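Local coordinates for uncharacterized protein AF_0941 (Archaeoglobus fulgidus, PDB 1YOZ) that is of unknown function, an all-helical archaeal protein of the AF0941-like family that assembles as a pair of identical chains, at residues B[25-30]-B[89-94]; B[33-38]-B[103-108]; B[45-50]-B[62-67]. One frame throughout, in Å; residues are numbered along the deposited sequence.

Contact 1: residues B[25-30]-B[89-94]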
loop_
_atom_site.group_PDB
_atom_site.type_symbol
_atom_site.label_atom_id
_atom_site.label_comp_id
_atom_site.label_asym_id
_atom_site.label_seq_id
_atom_site.Cartn_x
_atom_site.Cartn_y
_atom_site.Cartn_z
ATOM N N GLU B 25 -9.047 9.463 18.200
ATOM C CA GLU B 25 -9.545 9.503 16.812
ATOM C C GLU B 25 -9.792 8.121 16.198
ATOM O O GLU B 25 -10.428 8.014 15.145
ATOM C CB GLU B 25 -8.620 10.355 15.929
ATOM C CG GLU B 25 -8.715 11.840 16.308
ATOM C CD GLU B 25 -8.120 12.808 15.277
ATOM O OE1 GLU B 25 -7.901 12.443 14.096
ATOM O OE2 GLU B 25 -7.885 13.971 15.670
ATOM N N ALA B 26 -9.290 7.084 16.865
ATOM C CA ALA B 26 -9.477 5.720 16.430
ATOM C C ALA B 26 -10.968 5.339 16.394
ATOM O O ALA B 26 -11.443 4.742 15.411
ATOM C CB ALA B 26 -8.674 4.738 17.313
ATOM N N ASP B 27 -11.695 5.695 17.442
ATOM C CA ASP B 27 -13.119 5.409 17.535
ATOM C C ASP B 27 -13.912 5.900 16.291
ATOM O O ASP B 27 -14.746 5.175 15.727
ATOM C CB ASP B 27 -13.656 6.037 18.832
ATOM C CG ASP B 27 -15.003 5.497 19.230
ATOM O OD1 ASP B 27 -15.161 4.266 19.311
ATOM O OD2 ASP B 27 -15.919 6.315 19.471
ATOM N N LYS B 28 -13.625 7.102 15.822
ATOM C CA LYS B 28 -14.309 7.589 14.625
ATOM C C LYS B 28 -13.827 6.884 13.360
ATOM O O LYS B 28 -14.633 6.555 12.461
ATOM C CB LYS B 28 -14.156 9.103 14.456
ATOM C CG LYS B 28 -14.476 9.588 13.028
ATOM C CD LYS B 28 -14.514 11.104 12.943
ATOM C CE LYS B 28 -14.671 11.595 11.512
ATOM N NZ LYS B 28 -14.436 13.089 11.443
ATOM N N LEU B 29 -12.520 6.658 13.290
ATOM C CA LEU B 29 -11.960 5.977 12.139
ATOM C C LEU B 29 -12.552 4.552 11.951
ATOM O O LEU B 29 -12.768 4.124 10.822
ATOM C CB LEU B 29 -10.423 5.974 12.187
ATOM C CG LEU B 29 -9.649 5.356 11.012
ATOM C CD1 LEU B 29 -9.906 6.039 9.680
ATOM C CD2 LEU B 29 -8.174 5.356 11.342
ATOM N N LEU B 30 -12.863 3.876 13.065
ATOM C CA LEU B 30 -13.240 2.462 13.062
ATOM C C LEU B 30 -14.733 2.198 13.092
ATOM O O LEU B 30 -15.168 1.049 13.310
ATOM C CB LEU B 30 -12.580 1.758 14.224
ATOM C CG LEU B 30 -11.058 1.752 14.196
ATOM C CD1 LEU B 30 -10.507 1.167 15.513
ATOM C CD2 LEU B 30 -10.514 1.041 13.011
ATOM N N LYS B 89 -2.883 1.369 24.508
ATOM C CA LYS B 89 -2.808 2.778 24.884
ATOM C C LYS B 89 -3.880 3.253 25.872
ATOM O O LYS B 89 -3.760 4.347 26.421
ATOM C CB LYS B 89 -2.700 3.678 23.632
ATOM C CG LYS B 89 -1.500 3.271 22.741
ATOM C CD LYS B 89 -0.554 4.420 22.494
ATOM C CE LYS B 89 0.864 3.923 22.325
ATOM N NZ LYS B 89 1.548 3.617 23.608
ATOM N N GLY B 90 -4.902 2.440 26.126
ATOM C CA GLY B 90 -5.904 2.763 27.178
ATOM C C GLY B 90 -7.265 3.303 26.758
ATOM O O GLY B 90 -8.027 3.803 27.600
ATOM N N PHE B 91 -7.566 3.211 25.461
ATOM C CA PHE B 91 -8.817 3.706 24.859
ATOM C C PHE B 91 -9.430 2.533 24.095
ATOM O O PHE B 91 -9.560 2.579 22.864
ATOM C CB PHE B 91 -8.512 4.836 23.861
ATOM C CG PHE B 91 -9.734 5.636 23.422
ATOM C CD1 PHE B 91 -9.830 6.995 23.722
ATOM C CD2 PHE B 91 -10.773 5.043 22.690
ATOM C CE1 PHE B 91 -10.938 7.746 23.310
ATOM C CE2 PHE B 91 -11.886 5.773 22.284
ATOM C CZ PHE B 91 -11.970 7.125 22.587
ATOM N N LYS B 92 -9.775 1.468 24.818
ATOM C CA LYS B 92 -10.347 0.280 24.189
ATOM C C LYS B 92 -11.572 0.627 23.335
ATOM O O LYS B 92 -12.418 1.414 23.731
ATOM C CB LYS B 92 -10.664 -0.777 25.251
ATOM C CG LYS B 92 -11.205 -2.109 24.733
ATOM C CD LYS B 92 -11.421 -3.042 25.923
ATOM C CE LYS B 92 -11.733 -4.452 25.445
ATOM N NZ LYS B 92 -13.161 -4.525 25.043
ATOM N N ILE B 93 -11.648 0.026 22.154
ATOM C CA ILE B 93 -12.708 0.331 21.195
ATOM C C ILE B 93 -13.746 -0.782 21.157
ATOM O O ILE B 93 -13.395 -1.957 21.119
ATOM C CB ILE B 93 -12.128 0.522 19.752
ATOM C CG1 ILE B 93 -10.917 1.454 19.760
ATOM C CG2 ILE B 93 -13.236 0.972 18.761
ATOM C CD1 ILE B 93 -11.233 2.903 19.961
ATOM N N GLU B 94 -15.019 -0.406 21.167
ATOM C CA GLU B 94 -16.107 -1.390 21.222
ATOM C C GLU B 94 -16.816 -1.316 19.886
ATOM O O GLU B 94 -18.024 -1.065 19.829
ATOM C CB GLU B 94 -17.111 -1.115 22.376
ATOM C CG GLU B 94 -16.479 -1.047 23.787
ATOM C CD GLU B 94 -15.832 -2.358 24.197
ATOM O OE1 GLU B 94 -16.365 -3.427 23.834
ATOM O OE2 GLU B 94 -14.789 -2.327 24.881
#

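Contact 2: residues B[33-38]-B[103-108]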
loop_
_atom_site.group_PDB
_atom_site.type_symbol
_atom_site.label_atom_id
_atom_site.label_comp_id
_atom_site.label_asym_id
_atom_site.label_seq_id
_atom_site.Cartn_x
_atom_site.Cartn_y
_atom_site.Cartn_z
ATOM N N LYS B 33 -19.483 2.420 9.049
ATOM C CA LYS B 33 -20.127 3.373 8.152
ATOM C C LYS B 33 -19.150 4.429 7.669
ATOM O O LYS B 33 -19.132 4.776 6.480
ATOM C CB LYS B 33 -21.350 4.057 8.809
ATOM C CG LYS B 33 -22.254 4.842 7.821
ATOM C CD LYS B 33 -22.934 3.926 6.734
ATOM C CE LYS B 33 -22.177 3.871 5.373
ATOM N NZ LYS B 33 -22.701 2.736 4.475
ATOM N N ASN B 34 -18.333 4.976 8.576
ATOM C CA ASN B 34 -17.370 6.032 8.143
ATOM C C ASN B 34 -16.324 5.424 7.178
ATOM O O ASN B 34 -15.835 6.068 6.256
ATOM C CB ASN B 34 -16.620 6.629 9.357
ATOM C CG ASN B 34 -17.515 7.499 10.255
ATOM O OD1 ASN B 34 -18.613 7.884 9.863
ATOM N ND2 ASN B 34 -17.036 7.793 11.474
ATOM N N ILE B 35 -15.952 4.183 7.464
ATOM C CA ILE B 35 -14.982 3.446 6.630
ATOM C C ILE B 35 -15.511 3.359 5.203
ATOM O O ILE B 35 -14.875 3.839 4.261
ATOM C CB ILE B 35 -14.654 2.048 7.233
ATOM C CG1 ILE B 35 -13.981 2.215 8.596
ATOM C CG2 ILE B 35 -13.723 1.228 6.314
ATOM C CD1 ILE B 35 -13.496 0.900 9.216
ATOM N N PHE B 36 -16.719 2.822 5.041
ATOM C CA PHE B 36 -17.310 2.743 3.701
ATOM C C PHE B 36 -17.336 4.123 3.032
ATOM O O PHE B 36 -16.851 4.292 1.918
ATOM C CB PHE B 36 -18.697 2.106 3.800
ATOM C CG PHE B 36 -19.202 1.469 2.513
ATOM C CD1 PHE B 36 -20.043 0.349 2.586
ATOM C CD2 PHE B 36 -18.887 1.994 1.259
ATOM C CE1 PHE B 36 -20.554 -0.257 1.419
ATOM C CE2 PHE B 36 -19.395 1.421 0.096
ATOM C CZ PHE B 36 -20.232 0.286 0.170
ATOM N N GLU B 37 -17.826 5.160 3.725
ATOM C CA GLU B 37 -17.837 6.504 3.113
ATOM C C GLU B 37 -16.453 7.039 2.729
ATOM O O GLU B 37 -16.295 7.686 1.690
ATOM C CB GLU B 37 -18.646 7.510 3.978
ATOM C CG GLU B 37 -18.731 8.903 3.368
ATOM C CD GLU B 37 -19.324 9.929 4.363
ATOM O OE1 GLU B 37 -20.264 9.536 5.121
ATOM O OE2 GLU B 37 -18.847 11.109 4.387
ATOM N N MET B 38 -15.424 6.710 3.525
ATOM C CA MET B 38 -14.038 7.087 3.255
ATOM C C MET B 38 -13.541 6.484 1.948
ATOM O O MET B 38 -12.984 7.181 1.141
ATOM C CB MET B 38 -13.115 6.571 4.392
ATOM C CG MET B 38 -12.094 7.561 4.901
ATOM S SD MET B 38 -11.105 6.915 6.237
ATOM C CE MET B 38 -12.317 6.574 7.408
ATOM N N ASN B 103 -16.849 -6.926 2.004
ATOM C CA ASN B 103 -17.299 -7.342 0.667
ATOM C C ASN B 103 -17.959 -6.218 -0.102
ATOM O O ASN B 103 -17.693 -6.068 -1.288
ATOM C CB ASN B 103 -18.188 -8.617 0.679
ATOM C CG ASN B 103 -17.537 -9.768 1.428
ATOM O OD1 ASN B 103 -16.336 -9.765 1.651
ATOM N ND2 ASN B 103 -18.334 -10.762 1.825
ATOM N N GLU B 104 -18.840 -5.447 0.544
ATOM C CA GLU B 104 -19.568 -4.401 -0.192
ATOM C C GLU B 104 -18.657 -3.248 -0.624
ATOM O O GLU B 104 -18.909 -2.639 -1.639
ATOM C CB GLU B 104 -20.717 -3.818 0.620
ATOM C CG GLU B 104 -21.950 -4.712 0.724
ATOM C CD GLU B 104 -22.684 -4.526 2.051
ATOM O OE1 GLU B 104 -22.639 -3.401 2.621
ATOM O OE2 GLU B 104 -23.314 -5.514 2.519
ATOM N N ILE B 105 -17.643 -2.928 0.182
ATOM C CA ILE B 105 -16.651 -1.863 -0.194
ATOM C C ILE B 105 -15.862 -2.324 -1.434
ATOM O O ILE B 105 -15.751 -1.601 -2.417
ATOM C CB ILE B 105 -15.699 -1.554 0.988
ATOM C CG1 ILE B 105 -16.451 -0.903 2.171
ATOM C CG2 ILE B 105 -14.609 -0.602 0.579
ATOM C CD1 ILE B 105 -15.645 -0.943 3.504
ATOM N N ALA B 106 -15.352 -3.563 -1.402
ATOM C CA ALA B 106 -14.578 -4.124 -2.551
ATOM C C ALA B 106 -15.416 -4.069 -3.792
ATOM O O ALA B 106 -14.968 -3.648 -4.873
ATOM C CB ALA B 106 -14.178 -5.563 -2.289
ATOM N N LEU B 107 -16.649 -4.545 -3.637
ATOM C CA LEU B 107 -17.589 -4.597 -4.733
ATOM C C LEU B 107 -17.893 -3.188 -5.251
ATOM O O LEU B 107 -17.991 -2.974 -6.458
ATOM C CB LEU B 107 -18.869 -5.350 -4.292
ATOM C CG LEU B 107 -18.827 -6.894 -4.378
ATOM C CD1 LEU B 107 -20.141 -7.511 -3.796
ATOM C CD2 LEU B 107 -18.557 -7.397 -5.793
ATOM N N TYR B 108 -18.062 -2.230 -4.345
ATOM C CA TYR B 108 -18.226 -0.809 -4.752
ATOM C C TYR B 108 -17.035 -0.283 -5.578
ATOM O O TYR B 108 -17.204 0.430 -6.576
ATOM C CB TYR B 108 -18.457 0.106 -3.515
ATOM C CG TYR B 108 -18.655 1.564 -3.863
ATOM C CD1 TYR B 108 -19.942 2.118 -3.929
ATOM C CD2 TYR B 108 -17.566 2.393 -4.144
ATOM C CE1 TYR B 108 -20.132 3.440 -4.273
ATOM C CE2 TYR B 108 -17.737 3.725 -4.474
ATOM C CZ TYR B 108 -19.029 4.263 -4.531
ATOM O OH TYR B 108 -19.206 5.610 -4.885
#

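Contact 3: residues B[45-50]-B[62-67]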
loop_
_atom_site.group_PDB
_atom_site.type_symbol
_atom_site.label_atom_id
_atom_site.label_comp_id
_atom_site.label_asym_id
_atom_site.label_seq_id
_atom_site.Cartn_x
_atom_site.Cartn_y
_atom_site.Cartn_z
ATOM N N GLU B 45 -12.172 11.000 -5.378
ATOM C CA GLU B 45 -10.935 11.804 -5.562
ATOM C C GLU B 45 -10.095 11.251 -6.714
ATOM O O GLU B 45 -9.593 12.005 -7.598
ATOM C CB GLU B 45 -10.076 11.858 -4.267
ATOM C CG GLU B 45 -8.873 12.720 -4.450
ATOM C CD GLU B 45 -8.105 13.073 -3.153
ATOM O OE1 GLU B 45 -8.457 12.573 -2.045
ATOM O OE2 GLU B 45 -7.128 13.859 -3.276
ATOM N N ILE B 46 -9.942 9.917 -6.714
ATOM C CA ILE B 46 -9.152 9.226 -7.736
ATOM C C ILE B 46 -9.763 9.454 -9.140
ATOM O O ILE B 46 -9.079 9.843 -10.119
ATOM C CB ILE B 46 -9.100 7.691 -7.431
ATOM C CG1 ILE B 46 -8.323 7.442 -6.110
ATOM C CG2 ILE B 46 -8.484 6.900 -8.592
ATOM C CD1 ILE B 46 -8.659 6.131 -5.416
ATOM N N LEU B 47 -11.057 9.208 -9.222
ATOM C CA LEU B 47 -11.756 9.477 -10.479
ATOM C C LEU B 47 -11.529 10.917 -10.942
ATOM O O LEU B 47 -11.210 11.115 -12.102
ATOM C CB LEU B 47 -13.224 9.092 -10.391
ATOM C CG LEU B 47 -13.531 7.640 -10.775
ATOM C CD1 LEU B 47 -14.973 7.352 -10.499
ATOM C CD2 LEU B 47 -13.244 7.393 -12.245
ATOM N N ASN B 48 -11.591 11.895 -10.031
ATOM C CA ASN B 48 -11.345 13.316 -10.393
ATOM C C ASN B 48 -9.939 13.714 -10.842
ATOM O O ASN B 48 -9.774 14.617 -11.688
ATOM C CB ASN B 48 -11.872 14.270 -9.312
ATOM C CG ASN B 48 -13.371 14.271 -9.239
ATOM O OD1 ASN B 48 -14.047 13.752 -10.140
ATOM N ND2 ASN B 48 -13.919 14.826 -8.154
ATOM N N LEU B 49 -8.906 13.043 -10.312
ATOM C CA LEU B 49 -7.553 13.182 -10.851
ATOM C C LEU B 49 -7.469 12.750 -12.316
ATOM O O LEU B 49 -6.735 13.340 -13.152
ATOM C CB LEU B 49 -6.584 12.322 -10.017
ATOM C CG LEU B 49 -6.362 12.781 -8.590
ATOM C CD1 LEU B 49 -5.251 11.864 -7.940
ATOM C CD2 LEU B 49 -5.871 14.171 -8.583
ATOM N N TYR B 50 -8.205 11.697 -12.636
ATOM C CA TYR B 50 -8.213 11.218 -14.009
ATOM C C TYR B 50 -8.956 12.320 -14.802
ATOM O O TYR B 50 -8.418 12.907 -15.725
ATOM C CB TYR B 50 -8.942 9.884 -14.096
ATOM C CG TYR B 50 -9.190 9.383 -15.503
ATOM C CD1 TYR B 50 -8.136 9.097 -16.358
ATOM C CD2 TYR B 50 -10.480 9.207 -15.966
ATOM C CE1 TYR B 50 -8.364 8.663 -17.633
ATOM C CE2 TYR B 50 -10.719 8.769 -17.241
ATOM C CZ TYR B 50 -9.658 8.489 -18.068
ATOM O OH TYR B 50 -9.901 8.027 -19.357
ATOM N N ARG B 62 -3.973 1.495 -11.539
ATOM C CA ARG B 62 -3.086 1.016 -10.472
ATOM C C ARG B 62 -3.642 1.370 -9.091
ATOM O O ARG B 62 -3.810 0.507 -8.256
ATOM C CB ARG B 62 -1.713 1.641 -10.716
ATOM C CG ARG B 62 -0.587 1.041 -9.888
ATOM C CD ARG B 62 -0.340 1.875 -8.654
ATOM N NE ARG B 62 0.871 1.416 -7.982
ATOM C CZ ARG B 62 1.559 2.120 -7.088
ATOM N NH1 ARG B 62 1.122 3.321 -6.701
ATOM N NH2 ARG B 62 2.643 1.569 -6.528
ATOM N N ASN B 63 -4.018 2.636 -8.855
ATOM C CA ASN B 63 -4.612 2.990 -7.552
ATOM C C ASN B 63 -5.861 2.161 -7.194
ATOM O O ASN B 63 -6.052 1.753 -6.046
ATOM C CB ASN B 63 -4.933 4.508 -7.533
ATOM C CG ASN B 63 -5.154 5.089 -6.122
ATOM O OD1 ASN B 63 -5.023 6.300 -5.962
ATOM N ND2 ASN B 63 -5.484 4.261 -5.115
ATOM N N PHE B 64 -6.727 1.925 -8.165
ATOM C CA PHE B 64 -7.958 1.187 -7.872
ATOM C C PHE B 64 -7.615 -0.276 -7.615
ATOM O O PHE B 64 -8.213 -0.882 -6.757
ATOM C CB PHE B 64 -8.929 1.251 -9.061
ATOM C CG PHE B 64 -9.723 2.535 -9.131
ATOM C CD1 PHE B 64 -10.435 2.984 -8.028
ATOM C CD2 PHE B 64 -9.776 3.258 -10.325
ATOM C CE1 PHE B 64 -11.166 4.147 -8.089
ATOM C CE2 PHE B 64 -10.508 4.456 -10.414
ATOM C CZ PHE B 64 -11.216 4.887 -9.291
ATOM N N TYR B 65 -6.654 -0.835 -8.354
ATOM C CA TYR B 65 -6.204 -2.226 -8.076
ATOM C C TYR B 65 -5.639 -2.368 -6.659
ATOM O O TYR B 65 -6.009 -3.262 -5.893
ATOM C CB TYR B 65 -5.176 -2.653 -9.091
ATOM C CG TYR B 65 -4.796 -4.108 -8.910
ATOM C CD1 TYR B 65 -5.657 -5.143 -9.332
ATOM C CD2 TYR B 65 -3.569 -4.444 -8.371
ATOM C CE1 TYR B 65 -5.274 -6.527 -9.154
ATOM C CE2 TYR B 65 -3.177 -5.813 -8.202
ATOM C CZ TYR B 65 -4.022 -6.823 -8.593
ATOM O OH TYR B 65 -3.578 -8.107 -8.433
ATOM N N LEU B 66 -4.773 -1.454 -6.271
ATOM C CA LEU B 66 -4.221 -1.504 -4.922
ATOM C C LEU B 66 -5.306 -1.263 -3.874
ATOM O O LEU B 66 -5.282 -1.851 -2.785
ATOM C CB LEU B 66 -3.070 -0.476 -4.755
ATOM C CG LEU B 66 -1.736 -0.591 -5.530
ATOM C CD1 LEU B 66 -0.692 0.422 -5.071
ATOM C CD2 LEU B 66 -1.234 -1.977 -5.314
ATOM N N LEU B 67 -6.246 -0.382 -4.172
ATOM C CA LEU B 67 -7.266 -0.025 -3.195
ATOM C C LEU B 67 -8.242 -1.200 -3.021
ATOM O O LEU B 67 -8.613 -1.567 -1.917
ATOM C CB LEU B 67 -8.000 1.278 -3.662
ATOM C CG LEU B 67 -8.818 1.990 -2.596
ATOM C CD1 LEU B 67 -7.936 2.667 -1.568
ATOM C CD2 LEU B 67 -9.820 2.992 -3.203
#

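Contact 1: residues B[25-30]-B[89-94]
The ring of F91 meets D27 obliquely: CE2, on its rim, stands 3.9 Å from D27 CB, and V23 and E24, just before segment 25-30, also touch this ring. F91 points toward the helix from its CB, and its CG lies anti to the backbone N (chi1 -167°). The other flat group, the carboxylate of D27, has the methyl CG2 of I93 beside OD1 at 3.9 Å, while OD1 itself forms a salt bridge with K95, one residue past the segment. I93 carries most of the packing. Its CG1 lies anti to the carbonyl carbon, and CD1 beyond it settles against the helix backbone, 3.8 Å from D27 N, with A26 CB at 4.1 Å from the same methyl. I93 CG2, anti to the backbone N, reaches L30 CD1 at 4.2 Å, where the chain leaves the helix. The loop 89-94 enters from helix 75-88 through a Schellman motif, in which G90 takes a positive phi of 103° that would press a CB against the preceding carbonyl O. K92 NZ and E94 OE2 form their own salt bridge on the syn side of the carboxylate, at 2.7 Å. Between 25-30 and 89-94 the chemistry is apolar packing without hydrogen bonds, so the short helix is held to this loop by the fit of I93 and F91, with the D27-K95 pair adding a charged tie.

Contact 2: residues B[33-38]-B[103-108]
F36 and I105 meet in the middle of a near-parallel helix pair within this all-helical fold, the short axes of 33-38 and 103-108 running 11° apart and 10.3 Å from each other. I105 CG1 lies over one face of the F36 ring, 3.8 Å from its centroid, in a CH-pi contact shifted toward the rim near CG. Two further residues of 103-108 approach the ring obliquely: E104 sets CB 3.7 Å from F36 CE1, and Y108 brings CB to 4.0 Å from F36 CE2. The F36 edge turns toward the face of Y108 in an offset edge-to-face pair, planes at 81°. CG anti to the backbone N (chi1 -157°) starts the ring toward 103-108, and the ring also takes a cation-pi contact from R40, one turn on. Y108 in turn touches R40. On the inner side, I105 CD1 touches I35 CG2, the two side chains crossing at about a right angle; L75 of helix 75-88 touches both isoleucines, F79 of the same helix adds to I35, and V71 of helix 57-73 packs on I105. At the outer margin E104 crosses F36 at about a right angle and brings OE1 to the ring edge, in its plane, 4.0 Å from F36 CE1.

Contact 3: residues B[45-50]-B[62-67]
This is a buried, largely apolar contact between antiparallel neighbours: helices 32-51 and 57-73 follow one another in the chain as a helical hairpin, and 45-50 and 62-67 lie near its turn. Their short axes run at 167°, 11.1 Å apart at the closest. I46 points toward the other helix and fills the space between N63, F64 and L67. Its CG2 methyl sits over one face of the F64 ring, 3.5 Å from F64 CZ and 25° off the ring normal as seen from the centroid, a CH-pi contact offset toward the rim. L47 CG comes to the edge of the same ring, near its plane, at 3.9 Å from F64 CZ, so I46 covers a face and L47 meets the edge near CZ. The other branch of I46 serves different partners: CG1 packs 3.5 Å from N63 OD1, and CD1 ends 4.0 Å from L67 CD2. N63 is buried and its amide is hydrogen-bonded elsewhere, OD1 accepting from the backbone N of I6 in the N-terminal segment, so the isoleucine meets a polar group already satisfied. An alanine in place of I46 would probably leave a gap over the F64 face and let the ring shift, with L67 losing its methyl neighbour. The second subunit also reaches this pair, its D11 making a salt bridge with R62 and its L10 packing on L66. Within the chain, helix 99-113 closes in on the two helices, V112 touching L47 and F64, and I109 touching L67.

How the contacts relate
From the N terminus, the chain passes helix 8-18 and reaches segment 25-30, around helix 26-29; contact 1 closes a loop that holds helices 32-51, 57-73 and 75-88, tying the short helix to the loop between helices 75-88 and 99-113. Helix 32-51 gives 33-38 to contact 2, which ties it to helix 99-113, and 45-50 to contact 3. Contact 3 closes first, by the return of helix 57-73, and is nested inside the loops of both others. Contacts 1 and 2 cross, since 33-38 lies inside the loop of contact 1 and 103-108 beyond it. They also touch, the K28 carbonyl O probably accepting from N34 ND2. Contacts 1 and 3 lie on opposite sides of the chain's centre, about 28 Å between centres.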